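Local coordinates for DUF1902 domain-containing protein (Thermus thermophilus, PDB 1WV8) that is of unknown function, a small DUF1902-family protein whose sheet packs against one long helix, at residues R2-Q7 and D22-L27. Sequence-based numbering, arbitrary orientation.
Sequences RTLKVQ and DDVPGL
The flat carboxylate of Asp23 meets strand 3-11 through one oxygen: OD2 takes the backbone N-H of Lys5 with its anti lone pair, at 3.2 Å and an N-H...O angle of 159°. In the mixed sheet of this fold, 3-11 lies between antiparallel 16-20 and parallel 61-69. Past the end of 16-20 the chain turns into the loop 22-27, and there the Asp23 side chain in effect supplies the acceptor, a worked example of a loop side chain standing in for a neighbouring strand. The CB of Asp23 points toward the strand, and chi1 of -64° sets CG beside its own backbone N; OD2 also lies 3.8 Å from Lys5 CB. An alanine here would probably leave the Lys5 N-H without this acceptor and weaken the loop's hold on the strand. The main chain of Asp23 is also held, its N bonded to Ser21 OG, and that hydroxyl bonds Lys5 O as well. A water also bridges the two segments, donating to Lys5 O at 2.9 Å and accepting from Asp22 N at 3.1 Å.

The other side of the contact is apolar and turns to helix 34-51. Leu4 places CD2 3.8 Å from Asp23 CB and CD1 against Val24 CG2, its side chain crossing that of Val24 at about a right angle; Val45 and Leu49 of the helix also touch Leu4, as does Leu70 of the second subunit. Further along, Leu27 crosses Val6 at a similar angle. There the two side chains meet through single methyls, Val6 CG1 and Leu27 CD2, 4.0 Å apart.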
# COMPACT_ATOMS: atom_id res chain seq x y z
N ARG A 2 8.84 1.02 -14.94
CA ARG A 2 9.20 0.00 -13.91
C ARG A 2 8.11 -0.08 -12.84
O ARG A 2 7.05 -0.67 -13.05
CB ARG A 2 10.54 0.38 -13.27
CG ARG A 2 11.11 -0.65 -12.32
CD ARG A 2 12.38 -0.14 -11.65
NE ARG A 2 12.12 0.71 -10.49
CZ ARG A 2 11.60 1.94 -10.53
NH1 ARG A 2 11.27 2.50 -11.70
NH2 ARG A 2 11.41 2.62 -9.41
N THR A 3 8.38 0.53 -11.68
CA THR A 3 7.43 0.55 -10.58
C THR A 3 6.82 1.94 -10.44
O THR A 3 7.53 2.93 -10.29
CB THR A 3 8.12 0.22 -9.25
OG1 THR A 3 8.57 -1.14 -9.29
CG2 THR A 3 7.16 0.41 -8.08
N LEU A 4 5.50 2.00 -10.52
CA LEU A 4 4.78 3.26 -10.39
C LEU A 4 4.18 3.34 -8.99
O LEU A 4 3.28 2.56 -8.65
CB LEU A 4 3.65 3.35 -11.42
CG LEU A 4 4.02 3.33 -12.90
CD1 LEU A 4 2.78 3.20 -13.76
CD2 LEU A 4 4.77 4.61 -13.22
N LYS A 5 4.69 4.26 -8.19
CA LYS A 5 4.22 4.43 -6.84
C LYS A 5 2.98 5.31 -6.81
O LYS A 5 2.98 6.42 -7.36
CB LYS A 5 5.33 5.05 -5.99
CG LYS A 5 6.61 4.21 -5.97
CD LYS A 5 7.67 4.84 -5.09
CE LYS A 5 8.96 4.04 -5.12
NZ LYS A 5 10.02 4.64 -4.26
N VAL A 6 1.92 4.80 -6.19
CA VAL A 6 0.66 5.52 -6.07
C VAL A 6 0.25 5.54 -4.60
O VAL A 6 0.18 4.48 -3.95
CB VAL A 6 -0.46 4.84 -6.87
CG1 VAL A 6 -1.80 5.56 -6.66
CG2 VAL A 6 -0.09 4.83 -8.34
N GLN A 7 -0.02 6.72 -4.06
CA GLN A 7 -0.43 6.81 -2.67
C GLN A 7 -1.95 6.78 -2.54
O GLN A 7 -2.67 7.37 -3.35
CB GLN A 7 0.10 8.07 -2.00
CG GLN A 7 1.59 8.11 -1.79
CD GLN A 7 2.33 8.57 -3.02
OE1 GLN A 7 2.03 9.61 -3.58
NE2 GLN A 7 3.33 7.79 -3.44
N ASP A 22 2.88 10.86 -8.27
CA ASP A 22 3.83 11.76 -8.91
C ASP A 22 4.40 11.07 -10.15
O ASP A 22 5.05 11.71 -10.98
CB ASP A 22 4.96 12.10 -7.93
CG ASP A 22 5.73 13.33 -8.35
OD1 ASP A 22 5.13 14.43 -8.37
OD2 ASP A 22 6.93 13.21 -8.66
N ASP A 23 4.17 9.76 -10.27
CA ASP A 23 4.66 8.98 -11.41
C ASP A 23 3.59 8.82 -12.49
O ASP A 23 3.90 8.51 -13.63
CB ASP A 23 5.15 7.59 -10.97
CG ASP A 23 6.36 7.64 -10.04
OD1 ASP A 23 7.20 8.54 -10.19
OD2 ASP A 23 6.48 6.75 -9.16
N VAL A 24 2.32 9.02 -12.12
CA VAL A 24 1.22 8.87 -13.06
C VAL A 24 0.48 10.20 -13.28
O VAL A 24 -0.10 10.76 -12.35
CB VAL A 24 0.22 7.81 -12.55
CG1 VAL A 24 -0.90 7.63 -13.54
CG2 VAL A 24 0.94 6.50 -12.31
N PRO A 25 0.50 10.71 -14.53
CA PRO A 25 -0.14 11.97 -14.92
C PRO A 25 -1.66 11.98 -14.86
O PRO A 25 -2.31 10.97 -15.14
CB PRO A 25 0.36 12.18 -16.35
CG PRO A 25 1.65 11.42 -16.39
CD PRO A 25 1.29 10.17 -15.64
N GLY A 26 -2.21 13.14 -14.51
CA GLY A 26 -3.65 13.30 -14.43
C GLY A 26 -4.40 12.21 -13.70
O GLY A 26 -5.50 11.83 -14.11
N LEU A 27 -3.82 11.69 -12.62
CA LEU A 27 -4.49 10.65 -11.86
C LEU A 27 -5.45 11.27 -10.85
O LEU A 27 -5.04 12.02 -9.95
CB LEU A 27 -3.48 9.75 -11.14
CG LEU A 27 -4.11 8.68 -10.23
CD1 LEU A 27 -5.16 7.88 -11.00
CD2 LEU A 27 -3.01 7.76 -9.71
O HOH W 1 4.45 8.77 -6.59